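PDB 1SQ4: glyoxylate-induced Protein from Pseudomonas aeruginosa, which is of unproven function but, as a double beta-barrel protein with two cupin domains, may act as a ureidoglycine aminohydrolase. Local coordinates for residues Q165-P170 with T178-D183; H139-H144 with M191-V196; S4-P9 with R257-L262; H214-L219 with C246-Y251. One frame throughout, in Å; residues are numbered along the deposited sequence.

Contact 1 (Q165-P170 with T178-D183); sequences QPLVMP and TTRFVD. With SCN (thiocyanate ion), chain D.
Leu167 and Thr178 face each other as a hydrogen-bonded antiparallel pair in the beta hairpin of strands 167-168 and 176-179, at the edge of the large antiparallel sheet of the C-terminal cupin barrel, where 167-168 is an outermost strand. Leu167 N donates to Thr178 O at 2.6 Å, and Thr178 N donates back to Leu167 O at 2.8 Å. Both side chains leave on the same face of the sheet. Leu167 CG stands anti to the backbone N (chi1 -171°), which carries CD1 over one face of the Arg180 guanidinium, 3.2 Å from NH1. Met169, a selenomethionine bent at chi2 and chi3, crosses Arg180 at about a right angle and brings its CE to 3.5 Å from Thr178 OG1; it also packs on Ile41 of a second subunit. The nitrogen of a thiocyanate ion, probably from the crystallisation liquor, lies at the guanidinium edge, near its plane. The ion's carbon is 3.8 Å from Thr178 CG2, and its nitrogen accepts a hydrogen bond of 3.0 Å from Arg180 NH2.

Contact 2 (H139-H144 with M191-V196); sequences HWIRKH and MHVNIV
Ile141 and Val193 meet end to end through single methyl groups, CD1 of Ile141 standing 3.6 Å from CG1 of Val193, at the buried seam between the two cupin barrels of the chain. The CA atoms of this pair are 8.5 Å apart and no hydrogen bond crosses the gap, so side chains alone join the two strands here. Ile141 places CG1 anti to its carbonyl carbon and keeps the rest extended (chi2 168°), which projects CD1 across the interface. Val193 meets it with the branch that lies anti to the backbone N. Two residues along each strand, Lys143 and Met191 run alongside in opposite senses, with CD of Lys143 4.1 Å from CB of Met191. The lysine chain is extended as far as CE and then turns at chi4 (-50°), letting NZ bond to His144 O at 2.8 Å while also forming a salt bridge with Asp190; its aliphatic part is left to pack. Met191, a selenomethionine, holds CG between the backbone N and the carbonyl carbon (chi1 75°), is extended beyond it and lies against Glu91 and Val93. Strand 136-144 is hydrogen-bonded to strands 69-76 and 90-98 of the first barrel's sheet, whereas strand 191-198 runs between 176-179 and 258-265 in the second; Val93 of strand 90-98 also touches Val193, so a second strand of the first barrel takes part in the junction.

Contact 3 (S4-P9 with R257-L262); sequences SSYYAP and RFRYLL
Ser4 and Tyr6 of the N-terminal arm lie against Arg257, just before strand 258-265, and Arg259 within it, a largely polar contact of small area. Among the polar approaches, Ser4 OG comes in at the edge of the Arg257 guanidinium, near its plane and 3.5 Å from NH2, and lies 3.8 Å from Arg259 NH1. The two guanidinium groups overlap with an offset, Arg259 NE lying over one face of the Arg257 group; the close nitrogens, Arg257 NH2 and Arg259 NH1, are both donors. Aromatic contact comes from Tyr6, whose CE1 sits 4.0 Å from Arg259 NH1; ring and guanidinium planes are 44° apart and the approach is oblique. The Arg259 chain, extended at chi2, bends at chi3 (-54°). The ionic and hydrogen-bonding links run through Glu161: its carboxylate takes a salt bridge from Arg259 NH2 and a hydrogen bond with Tyr6 OH, tying arm and strand together, and probably helps offset the paired positive charges. Arg259 NE is hydrogen-bonded to Asn197 OD1, which further fixes the guanidinium. The arm continues across the fold, Tyr7 making a backbone hydrogen bond with Leu219 of strand 212-220 and Ala8 touching Val97 of strand 90-98 in the first barrel, while strand 258-265 lies between strands 212-220 and 191-198 in its sheet.

Contact 4 (H214-L219 with C246-Y251); sequences HGLYVL and CPQACY
His214 and Gln248 approach from opposite directions inside the second cupin barrel. The polar part of the contact is an amide meeting a ring edge: Gln248 NE2 lies in the plane of the imidazole, 3.5 Å from both CE1 and NE2 of His214, with ring and amide planes 47° apart. Other groups hold the two side chains in place. His214 ND1 is hydrogen-bonded to Met212 O, Gln248 OE1 to Tyr225 OH, and Gln248 NE2 weakly to Glu208. The packing part comes from Leu216, whose CD2 lies 3.9 Å from Gln248 OE1 as the two side chains cross. The extended Gln248 (chi2 -177°) carries its amide to the His214 edge. With His210, whose ring meets that of His214, the set Glu208, His210, His214 and Gln248 is consistent with the metal site of ureidoglycine aminohydrolases, although no metal takes part in this contact. Strand 212-220 runs between 239-244 and 258-265 in the large sheet, whereas strand 248-251 belongs to the smaller sheet opposite, between 203-204 and 222-227.

In the fold
Four neighbouring strands of one sheet run through all the contacts. Contact 1 adjoins contact 2 through a probable hydrogen bond from Thr179 N to Ile195 O (3.0 Å); contact 2 meets contact 3 through Leu262 N and Asn194 O (2.8 Å); and contact 3 meets contact 4 through Leu261 N and Tyr217 O (2.7 Å). Contacts 2 and 4 also touch directly across the two barrels, His139 CE1 lying 3.6 Å from Tyr217 CZ. Contact 4 lines the probable metal pocket, whereas the thiocyanate belongs to contact 1; the centres of contacts 1 and 4 are about 17 Å apart. Along the chain, contact 3 closes a loop that encloses the other three.

Contact 1 (Q165-P170 with T178-D183)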
loop_
_atom_site.group_PDB
_atom_site.type_symbol
_atom_site.label_atom_id
_atom_site.label_comp_id
_atom_site.label_asym_id
_atom_site.label_seq_id
_atom_site.Cartn_x
_atom_site.Cartn_y
_atom_site.Cartn_z
ATOM N N GLN A 165 8.982 44.226 10.736
ATOM C CA GLN A 165 9.652 43.409 11.731
ATOM C C GLN A 165 8.816 42.154 11.994
ATOM O O GLN A 165 7.657 42.229 12.408
ATOM C CB GLN A 165 9.863 44.209 13.019
ATOM C CG GLN A 165 11.130 43.837 13.801
ATOM C CD GLN A 165 12.411 44.381 13.171
ATOM O OE1 GLN A 165 12.771 44.024 12.037
ATOM N NE2 GLN A 165 13.108 45.247 13.908
ATOM N N PRO A 166 9.400 40.978 11.733
ATOM C CA PRO A 166 8.701 39.711 11.943
ATOM C C PRO A 166 8.366 39.430 13.390
ATOM O O PRO A 166 9.188 39.626 14.273
ATOM C CB PRO A 166 9.659 38.681 11.349
ATOM C CG PRO A 166 11.001 39.329 11.488
ATOM C CD PRO A 166 10.725 40.756 11.124
ATOM N N LEU A 167 7.137 38.981 13.612
ATOM C CA LEU A 167 6.650 38.647 14.936
ATOM C C LEU A 167 7.199 37.267 15.280
ATOM O O LEU A 167 6.788 36.265 14.699
ATOM C CB LEU A 167 5.127 38.625 14.922
ATOM C CG LEU A 167 4.378 38.505 16.245
ATOM C CD1 LEU A 167 2.895 38.652 15.950
ATOM C CD2 LEU A 167 4.666 37.169 16.937
ATOM N N VAL A 168 8.131 37.230 16.222
ATOM C CA VAL A 168 8.775 35.994 16.648
ATOM C C VAL A 168 7.865 35.079 17.465
ATOM O O VAL A 168 7.237 35.522 18.424
ATOM C CB VAL A 168 10.037 36.321 17.470
ATOM C CG1 VAL A 168 9.665 37.207 18.644
ATOM C CG2 VAL A 168 10.706 35.048 17.939
HETATM N N MSE A 169 7.796 33.804 17.087
HETATM C CA MSE A 169 6.961 32.834 17.802
HETATM C C MSE A 169 7.501 32.637 19.218
HETATM O O MSE A 169 8.709 32.509 19.421
HETATM C CB MSE A 169 6.954 31.483 17.074
HETATM C CG MSE A 169 6.353 31.493 15.668
HETATM SE SE MSE A 169 4.395 31.446 15.558
HETATM C CE MSE A 169 4.052 33.309 15.149
ATOM N N PRO A 170 6.608 32.605 20.219
ATOM C CA PRO A 170 7.027 32.423 21.614
ATOM C C PRO A 170 7.587 31.036 21.962
ATOM O O PRO A 170 7.055 30.354 22.833
ATOM C CB PRO A 170 5.750 32.737 22.392
ATOM C CG PRO A 170 4.679 32.251 21.463
ATOM C CD PRO A 170 5.148 32.788 20.131
ATOM N N THR A 178 7.066 35.137 12.151
ATOM C CA THR A 178 6.137 35.354 11.055
ATOM C C THR A 178 6.015 36.842 10.748
ATOM O O THR A 178 5.941 37.666 11.663
ATOM C CB THR A 178 4.729 34.835 11.422
ATOM O OG1 THR A 178 4.804 33.453 11.776
ATOM C CG2 THR A 178 3.773 35.006 10.259
ATOM N N THR A 179 5.995 37.194 9.467
ATOM C CA THR A 179 5.836 38.588 9.100
ATOM C C THR A 179 4.426 38.764 8.556
ATOM O O THR A 179 4.037 38.101 7.601
ATOM C CB THR A 179 6.849 39.013 8.040
ATOM O OG1 THR A 179 6.152 39.457 6.865
ATOM C CG2 THR A 179 7.768 37.860 7.695
ATOM N N ARG A 180 3.662 39.655 9.179
ATOM C CA ARG A 180 2.275 39.903 8.797
ATOM C C ARG A 180 2.085 41.295 8.221
ATOM O O ARG A 180 2.848 42.215 8.523
ATOM C CB ARG A 180 1.378 39.715 10.017
ATOM C CG ARG A 180 1.487 38.329 10.607
ATOM C CD ARG A 180 0.795 38.223 11.945
ATOM N NE ARG A 180 0.899 36.865 12.471
ATOM C CZ ARG A 180 0.647 36.526 13.729
ATOM N NH1 ARG A 180 0.270 37.449 14.606
ATOM N NH2 ARG A 180 0.781 35.265 14.113
ATOM N N PHE A 181 1.052 41.451 7.404
ATOM C CA PHE A 181 0.790 42.727 6.760
ATOM C C PHE A 181 -0.553 43.304 7.157
ATOM O O PHE A 181 -0.965 44.356 6.664
ATOM C CB PHE A 181 0.836 42.537 5.250
ATOM C CG PHE A 181 2.097 41.898 4.771
ATOM C CD1 PHE A 181 3.124 42.671 4.242
ATOM C CD2 PHE A 181 2.277 40.523 4.888
ATOM C CE1 PHE A 181 4.315 42.090 3.834
ATOM C CE2 PHE A 181 3.463 39.929 4.486
ATOM C CZ PHE A 181 4.488 40.714 3.957
ATOM N N VAL A 182 -1.228 42.610 8.058
ATOM C CA VAL A 182 -2.532 43.035 8.516
ATOM C C VAL A 182 -2.726 42.707 9.982
ATOM O O VAL A 182 -2.269 41.678 10.465
ATOM C CB VAL A 182 -3.639 42.352 7.705
ATOM C CG1 VAL A 182 -4.958 42.447 8.434
ATOM C CG2 VAL A 182 -3.753 43.013 6.345
ATOM N N ASP A 183 -3.416 43.592 10.688
ATOM C CA ASP A 183 -3.671 43.386 12.092
ATOM C C ASP A 183 -4.620 42.209 12.274
ATOM O O ASP A 183 -5.710 42.184 11.703
ATOM C CB ASP A 183 -4.283 44.636 12.698
ATOM C CG ASP A 183 -4.165 44.654 14.189
ATOM O OD1 ASP A 183 -4.586 43.664 14.828
ATOM O OD2 ASP A 183 -3.646 45.659 14.728
HETATM S S SCN D . 1.089 32.494 9.322
HETATM C C SCN D . 0.720 32.868 10.930
HETATM N N SCN D . 0.501 33.106 12.018
#

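Contact 2 (H139-H144 with M191-V196)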
loop_
_atom_site.group_PDB
_atom_site.type_symbol
_atom_site.label_atom_id
_atom_site.label_comp_id
_atom_site.label_asym_id
_atom_site.label_seq_id
_atom_site.Cartn_x
_atom_site.Cartn_y
_atom_site.Cartn_z
ATOM N N HIS A 139 4.146 37.531 -7.727
ATOM C CA HIS A 139 3.115 36.565 -7.390
ATOM C C HIS A 139 1.791 37.299 -7.312
ATOM O O HIS A 139 1.726 38.410 -6.799
ATOM C CB HIS A 139 3.401 35.899 -6.039
ATOM C CG HIS A 139 4.467 34.851 -6.088
ATOM N ND1 HIS A 139 4.249 33.548 -5.700
ATOM C CD2 HIS A 139 5.769 34.917 -6.466
ATOM C CE1 HIS A 139 5.366 32.856 -5.835
ATOM N NE2 HIS A 139 6.303 33.665 -6.298
ATOM N N TRP A 140 0.736 36.674 -7.818
ATOM C CA TRP A 140 -0.582 37.281 -7.799
ATOM C C TRP A 140 -1.562 36.288 -7.173
ATOM O O TRP A 140 -1.936 35.284 -7.775
ATOM C CB TRP A 140 -0.983 37.646 -9.231
ATOM C CG TRP A 140 -2.301 38.372 -9.402
ATOM C CD1 TRP A 140 -3.120 38.842 -8.420
ATOM C CD2 TRP A 140 -2.976 38.635 -10.643
ATOM N NE1 TRP A 140 -4.272 39.370 -8.970
ATOM C CE2 TRP A 140 -4.207 39.251 -10.337
ATOM C CE3 TRP A 140 -2.662 38.399 -11.995
ATOM C CZ2 TRP A 140 -5.123 39.637 -11.314
ATOM C CZ3 TRP A 140 -3.580 38.786 -12.971
ATOM C CH2 TRP A 140 -4.792 39.393 -12.620
ATOM N N ILE A 141 -1.971 36.576 -5.947
ATOM C CA ILE A 141 -2.886 35.712 -5.237
ATOM C C ILE A 141 -4.305 36.286 -5.264
ATOM O O ILE A 141 -4.534 37.416 -4.831
ATOM C CB ILE A 141 -2.389 35.539 -3.804
ATOM C CG1 ILE A 141 -0.967 34.992 -3.834
ATOM C CG2 ILE A 141 -3.288 34.601 -3.054
ATOM C CD1 ILE A 141 -0.249 35.035 -2.514
ATOM N N ARG A 142 -5.254 35.498 -5.765
ATOM C CA ARG A 142 -6.645 35.942 -5.876
ATOM C C ARG A 142 -7.652 35.165 -5.051
ATOM O O ARG A 142 -7.465 33.980 -4.769
ATOM C CB ARG A 142 -7.102 35.904 -7.344
ATOM C CG ARG A 142 -6.367 36.888 -8.251
ATOM C CD ARG A 142 -6.588 36.613 -9.731
ATOM N NE ARG A 142 -7.889 37.040 -10.252
ATOM C CZ ARG A 142 -8.913 36.225 -10.478
ATOM N NH1 ARG A 142 -8.797 34.929 -10.219
ATOM N NH2 ARG A 142 -10.039 36.701 -10.990
ATOM N N LYS A 143 -8.731 35.845 -4.678
ATOM C CA LYS A 143 -9.807 35.236 -3.913
ATOM C C LYS A 143 -11.041 36.106 -3.957
ATOM O O LYS A 143 -10.949 37.330 -3.994
ATOM C CB LYS A 143 -9.420 35.053 -2.446
ATOM C CG LYS A 143 -10.564 34.562 -1.547
ATOM C CD LYS A 143 -10.188 34.749 -0.084
ATOM C CE LYS A 143 -11.199 34.168 0.914
ATOM N NZ LYS A 143 -12.618 34.551 0.699
ATOM N N HIS A 144 -12.202 35.479 -3.959
ATOM C CA HIS A 144 -13.414 36.256 -3.948
ATOM C C HIS A 144 -13.570 36.732 -2.510
ATOM O O HIS A 144 -13.595 35.932 -1.564
ATOM C CB HIS A 144 -14.606 35.402 -4.378
ATOM C CG HIS A 144 -14.684 35.176 -5.857
ATOM N ND1 HIS A 144 -15.384 34.121 -6.407
ATOM C CD2 HIS A 144 -14.185 35.876 -6.898
ATOM C CE1 HIS A 144 -15.312 34.185 -7.722
ATOM N NE2 HIS A 144 -14.589 35.239 -8.051
HETATM N N MSE A 191 -8.620 37.357 4.495
HETATM C CA MSE A 191 -7.509 36.531 4.056
HETATM C C MSE A 191 -6.192 37.154 4.476
HETATM O O MSE A 191 -6.052 38.378 4.531
HETATM C CB MSE A 191 -7.501 36.385 2.537
HETATM C CG MSE A 191 -7.016 37.625 1.814
HETATM SE SE MSE A 191 -6.483 37.209 0.009
HETATM C CE MSE A 191 -6.225 39.010 -0.679
ATOM N N HIS A 192 -5.222 36.302 4.766
ATOM C CA HIS A 192 -3.914 36.773 5.148
ATOM C C HIS A 192 -2.903 36.125 4.214
ATOM O O HIS A 192 -3.041 34.962 3.834
ATOM C CB HIS A 192 -3.590 36.378 6.593
ATOM C CG HIS A 192 -4.409 37.092 7.629
ATOM N ND1 HIS A 192 -4.580 36.583 8.903
ATOM C CD2 HIS A 192 -5.047 38.282 7.613
ATOM C CE1 HIS A 192 -5.287 37.436 9.620
ATOM N NE2 HIS A 192 -5.584 38.477 8.867
ATOM N N VAL A 193 -1.902 36.900 3.826
ATOM C CA VAL A 193 -0.820 36.420 2.982
ATOM C C VAL A 193 0.414 36.898 3.738
ATOM O O VAL A 193 0.779 38.073 3.665
ATOM C CB VAL A 193 -0.854 37.073 1.572
ATOM C CG1 VAL A 193 0.237 36.489 0.699
ATOM C CG2 VAL A 193 -2.200 36.848 0.917
ATOM N N ASN A 194 1.032 36.000 4.501
ATOM C CA ASN A 194 2.228 36.349 5.279
ATOM C C ASN A 194 3.423 35.547 4.788
ATOM O O ASN A 194 3.332 34.826 3.802
ATOM C CB ASN A 194 2.035 36.036 6.766
ATOM C CG ASN A 194 0.673 36.451 7.287
ATOM O OD1 ASN A 194 0.272 37.618 7.175
ATOM N ND2 ASN A 194 -0.046 35.499 7.879
ATOM N N ILE A 195 4.545 35.697 5.483
ATOM C CA ILE A 195 5.753 34.962 5.164
ATOM C C ILE A 195 6.241 34.342 6.461
ATOM O O ILE A 195 6.472 35.046 7.444
ATOM C CB ILE A 195 6.854 35.860 4.615
ATOM C CG1 ILE A 195 6.330 36.652 3.428
ATOM C CG2 ILE A 195 8.057 34.997 4.182
ATOM C CD1 ILE A 195 7.362 37.570 2.814
ATOM N N VAL A 196 6.371 33.020 6.470
ATOM C CA VAL A 196 6.828 32.316 7.655
ATOM C C VAL A 196 8.352 32.218 7.577
ATOM O O VAL A 196 8.898 31.777 6.572
ATOM C CB VAL A 196 6.206 30.922 7.712
ATOM C CG1 VAL A 196 6.580 30.231 9.012
ATOM C CG2 VAL A 196 4.705 31.040 7.569
#

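Contact 3 (S4-P9 with R257-L262)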
loop_
_atom_site.group_PDB
_atom_site.type_symbol
_atom_site.label_atom_id
_atom_site.label_comp_id
_atom_site.label_asym_id
_atom_site.label_seq_id
_atom_site.Cartn_x
_atom_site.Cartn_y
_atom_site.Cartn_z
ATOM N N SER A 4 17.335 40.751 1.391
ATOM C CA SER A 4 16.699 39.438 1.226
ATOM C C SER A 4 16.584 39.001 -0.228
ATOM O O SER A 4 16.392 39.823 -1.126
ATOM C CB SER A 4 15.295 39.428 1.837
ATOM O OG SER A 4 15.329 39.512 3.250
ATOM N N SER A 5 16.681 37.694 -0.447
ATOM C CA SER A 5 16.588 37.130 -1.784
ATOM C C SER A 5 15.276 36.387 -1.954
ATOM O O SER A 5 14.675 35.923 -0.980
ATOM C CB SER A 5 17.722 36.143 -2.020
ATOM O OG SER A 5 17.541 34.988 -1.217
ATOM N N TYR A 6 14.835 36.260 -3.198
ATOM C CA TYR A 6 13.602 35.549 -3.478
ATOM C C TYR A 6 13.747 34.777 -4.778
ATOM O O TYR A 6 14.272 35.286 -5.762
ATOM C CB TYR A 6 12.447 36.536 -3.585
ATOM C CG TYR A 6 12.392 37.556 -2.473
ATOM C CD1 TYR A 6 11.841 37.253 -1.225
ATOM C CD2 TYR A 6 12.860 38.843 -2.688
ATOM C CE1 TYR A 6 11.755 38.232 -0.218
ATOM C CE2 TYR A 6 12.784 39.815 -1.706
ATOM C CZ TYR A 6 12.233 39.515 -0.483
ATOM O OH TYR A 6 12.147 40.531 0.436
ATOM N N TYR A 7 13.296 33.534 -4.777
ATOM C CA TYR A 7 13.387 32.724 -5.973
ATOM C C TYR A 7 12.314 33.147 -6.963
ATOM O O TYR A 7 11.208 33.537 -6.570
ATOM C CB TYR A 7 13.226 31.241 -5.634
ATOM C CG TYR A 7 13.077 30.361 -6.851
ATOM C CD1 TYR A 7 11.836 30.182 -7.464
ATOM C CD2 TYR A 7 14.180 29.700 -7.398
ATOM C CE1 TYR A 7 11.699 29.359 -8.589
ATOM C CE2 TYR A 7 14.046 28.877 -8.528
ATOM C CZ TYR A 7 12.808 28.709 -9.113
ATOM O OH TYR A 7 12.667 27.872 -10.200
ATOM N N ALA A 8 12.655 33.068 -8.248
ATOM C CA ALA A 8 11.736 33.427 -9.321
ATOM C C ALA A 8 11.972 32.540 -10.540
ATOM O O ALA A 8 13.091 32.434 -11.034
ATOM C CB ALA A 8 11.910 34.890 -9.698
ATOM N N PRO A 9 10.908 31.894 -11.041
ATOM C CA PRO A 9 10.984 31.011 -12.201
ATOM C C PRO A 9 11.507 31.779 -13.388
ATOM O O PRO A 9 11.331 32.995 -13.480
ATOM C CB PRO A 9 9.536 30.601 -12.427
ATOM C CG PRO A 9 8.907 30.775 -11.103
ATOM C CD PRO A 9 9.510 32.050 -10.614
ATOM N N ARG A 257 18.609 31.380 5.783
ATOM C CA ARG A 257 17.256 31.448 6.314
ATOM C C ARG A 257 16.312 30.661 5.403
ATOM O O ARG A 257 16.506 30.620 4.194
ATOM C CB ARG A 257 16.810 32.910 6.433
ATOM C CG ARG A 257 15.691 33.120 7.439
ATOM C CD ARG A 257 15.596 34.563 7.928
ATOM N NE ARG A 257 15.406 35.488 6.820
ATOM C CZ ARG A 257 14.589 36.538 6.841
ATOM N NH1 ARG A 257 13.870 36.815 7.921
ATOM N NH2 ARG A 257 14.481 37.303 5.763
ATOM N N PHE A 258 15.310 30.014 5.989
ATOM C CA PHE A 258 14.340 29.229 5.219
ATOM C C PHE A 258 12.989 29.889 5.393
ATOM O O PHE A 258 12.502 29.999 6.513
ATOM C CB PHE A 258 14.265 27.796 5.750
ATOM C CG PHE A 258 13.127 27.003 5.181
ATOM C CD1 PHE A 258 13.103 26.664 3.831
ATOM C CD2 PHE A 258 12.070 26.599 5.990
ATOM C CE1 PHE A 258 12.038 25.936 3.294
ATOM C CE2 PHE A 258 11.002 25.870 5.461
ATOM C CZ PHE A 258 10.989 25.536 4.109
ATOM N N ARG A 259 12.362 30.320 4.309
ATOM C CA ARG A 259 11.083 30.983 4.483
ATOM C C ARG A 259 10.116 30.811 3.327
ATOM O O ARG A 259 10.524 30.606 2.190
ATOM C CB ARG A 259 11.318 32.474 4.799
ATOM C CG ARG A 259 12.294 33.211 3.871
ATOM C CD ARG A 259 12.885 34.484 4.510
ATOM N NE ARG A 259 11.873 35.420 5.002
ATOM C CZ ARG A 259 11.678 36.643 4.520
ATOM N NH1 ARG A 259 12.426 37.094 3.525
ATOM N NH2 ARG A 259 10.729 37.418 5.027
ATOM N N TYR A 260 8.823 30.863 3.615
ATOM C CA TYR A 260 7.866 30.700 2.555
ATOM C C TYR A 260 6.664 31.584 2.658
ATOM O O TYR A 260 6.229 31.951 3.744
ATOM C CB TYR A 260 7.411 29.250 2.457
ATOM C CG TYR A 260 6.916 28.651 3.748
ATOM C CD1 TYR A 260 7.672 27.684 4.420
ATOM C CD2 TYR A 260 5.668 28.997 4.278
ATOM C CE1 TYR A 260 7.201 27.074 5.575
ATOM C CE2 TYR A 260 5.186 28.385 5.439
ATOM C CZ TYR A 260 5.958 27.427 6.076
ATOM O OH TYR A 260 5.494 26.790 7.203
ATOM N N LEU A 261 6.141 31.932 1.495
ATOM C CA LEU A 261 4.959 32.764 1.389
ATOM C C LEU A 261 3.771 31.864 1.713
ATOM O O LEU A 261 3.697 30.732 1.241
ATOM C CB LEU A 261 4.858 33.287 -0.038
ATOM C CG LEU A 261 3.618 34.074 -0.420
ATOM C CD1 LEU A 261 3.674 35.464 0.189
ATOM C CD2 LEU A 261 3.541 34.155 -1.932
ATOM N N LEU A 262 2.844 32.365 2.518
ATOM C CA LEU A 262 1.671 31.593 2.910
ATOM C C LEU A 262 0.394 32.406 2.793
ATOM O O LEU A 262 0.349 33.577 3.180
ATOM C CB LEU A 262 1.839 31.116 4.357
ATOM C CG LEU A 262 0.687 30.363 5.042
ATOM C CD1 LEU A 262 1.231 29.659 6.268
ATOM C CD2 LEU A 262 -0.441 31.306 5.427
#

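Contact 4 (H214-L219 with C246-Y251)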
loop_
_atom_site.group_PDB
_atom_site.type_symbol
_atom_site.label_atom_id
_atom_site.label_comp_id
_atom_site.label_asym_id
_atom_site.label_seq_id
_atom_site.Cartn_x
_atom_site.Cartn_y
_atom_site.Cartn_z
ATOM N N HIS A 214 -4.512 25.609 3.105
ATOM C CA HIS A 214 -3.777 26.795 2.732
ATOM C C HIS A 214 -2.529 26.411 1.963
ATOM O O HIS A 214 -2.065 25.272 2.041
ATOM C CB HIS A 214 -3.412 27.641 3.949
ATOM C CG HIS A 214 -2.617 26.919 4.986
ATOM N ND1 HIS A 214 -3.160 25.941 5.787
ATOM C CD2 HIS A 214 -1.329 27.051 5.374
ATOM C CE1 HIS A 214 -2.242 25.498 6.625
ATOM N NE2 HIS A 214 -1.120 26.156 6.395
ATOM N N GLY A 215 -1.999 27.363 1.203
ATOM C CA GLY A 215 -0.825 27.088 0.405
ATOM C C GLY A 215 0.441 27.639 0.998
ATOM O O GLY A 215 0.414 28.587 1.779
ATOM N N LEU A 216 1.554 27.021 0.618
ATOM C CA LEU A 216 2.884 27.411 1.069
ATOM C C LEU A 216 3.783 27.468 -0.144
ATOM O O LEU A 216 3.817 26.523 -0.916
ATOM C CB LEU A 216 3.440 26.367 2.034
ATOM C CG LEU A 216 3.076 26.484 3.502
ATOM C CD1 LEU A 216 1.648 26.942 3.678
ATOM C CD2 LEU A 216 3.289 25.124 4.162
ATOM N N TYR A 217 4.505 28.569 -0.315
ATOM C CA TYR A 217 5.425 28.695 -1.445
ATOM C C TYR A 217 6.793 29.077 -0.898
ATOM O O TYR A 217 6.981 30.181 -0.399
ATOM C CB TYR A 217 4.941 29.760 -2.439
ATOM C CG TYR A 217 5.832 29.896 -3.653
ATOM C CD1 TYR A 217 7.057 30.543 -3.572
ATOM C CD2 TYR A 217 5.474 29.321 -4.873
ATOM C CE1 TYR A 217 7.907 30.615 -4.666
ATOM C CE2 TYR A 217 6.321 29.390 -5.981
ATOM C CZ TYR A 217 7.540 30.042 -5.863
ATOM O OH TYR A 217 8.382 30.132 -6.948
ATOM N N VAL A 218 7.752 28.169 -0.995
ATOM C CA VAL A 218 9.071 28.457 -0.460
ATOM C C VAL A 218 9.771 29.557 -1.250
ATOM O O VAL A 218 10.086 29.387 -2.423
ATOM C CB VAL A 218 9.945 27.191 -0.450
ATOM C CG1 VAL A 218 11.236 27.458 0.298
ATOM C CG2 VAL A 218 9.179 26.047 0.193
ATOM N N LEU A 219 10.008 30.685 -0.590
ATOM C CA LEU A 219 10.675 31.811 -1.219
ATOM C C LEU A 219 12.192 31.695 -1.144
ATOM O O LEU A 219 12.903 32.111 -2.058
ATOM C CB LEU A 219 10.255 33.135 -0.564
ATOM C CG LEU A 219 8.861 33.673 -0.887
ATOM C CD1 LEU A 219 8.654 35.016 -0.217
ATOM C CD2 LEU A 219 8.698 33.791 -2.396
ATOM N N CYS A 246 -3.870 18.798 8.495
ATOM C CA CYS A 246 -2.654 18.108 8.083
ATOM C C CYS A 246 -1.493 18.519 8.994
ATOM O O CYS A 246 -1.134 19.691 9.055
ATOM C CB CYS A 246 -2.315 18.459 6.639
ATOM S SG CYS A 246 -0.817 17.643 6.042
ATOM N N PRO A 247 -0.895 17.563 9.721
ATOM C CA PRO A 247 0.219 17.914 10.608
ATOM C C PRO A 247 1.388 18.561 9.856
ATOM O O PRO A 247 1.682 18.202 8.715
ATOM C CB PRO A 247 0.596 16.571 11.229
ATOM C CG PRO A 247 -0.701 15.822 11.217
ATOM C CD PRO A 247 -1.241 16.139 9.859
ATOM N N GLN A 248 2.049 19.514 10.504
ATOM C CA GLN A 248 3.177 20.215 9.900
ATOM C C GLN A 248 4.347 20.356 10.853
ATOM O O GLN A 248 4.239 20.999 11.898
ATOM C CB GLN A 248 2.754 21.611 9.464
ATOM C CG GLN A 248 1.480 21.670 8.655
ATOM C CD GLN A 248 1.186 23.079 8.206
ATOM O OE1 GLN A 248 2.008 23.694 7.537
ATOM N NE2 GLN A 248 0.021 23.603 8.570
ATOM N N ALA A 249 5.473 19.766 10.486
ATOM C CA ALA A 249 6.679 19.845 11.303
ATOM C C ALA A 249 7.783 20.300 10.382
ATOM O O ALA A 249 7.820 19.936 9.205
ATOM C CB ALA A 249 7.010 18.492 11.877
ATOM N N CYS A 250 8.694 21.088 10.913
ATOM C CA CYS A 250 9.755 21.580 10.074
ATOM C C CYS A 250 11.132 21.298 10.630
ATOM O O CYS A 250 11.332 21.285 11.838
ATOM C CB CYS A 250 9.579 23.079 9.847
ATOM S SG CYS A 250 10.815 23.744 8.736
ATOM N N TYR A 251 12.083 21.075 9.735
ATOM C CA TYR A 251 13.446 20.794 10.146
ATOM C C TYR A 251 14.359 21.638 9.271
ATOM O O TYR A 251 14.999 21.126 8.362
ATOM C CB TYR A 251 13.756 19.307 9.945
ATOM C CG TYR A 251 14.705 18.704 10.960
ATOM C CD1 TYR A 251 14.222 18.018 12.083
ATOM C CD2 TYR A 251 16.085 18.816 10.798
ATOM C CE1 TYR A 251 15.099 17.455 13.023
ATOM C CE2 TYR A 251 16.974 18.265 11.724
ATOM C CZ TYR A 251 16.482 17.586 12.836
ATOM O OH TYR A 251 17.379 17.076 13.764
#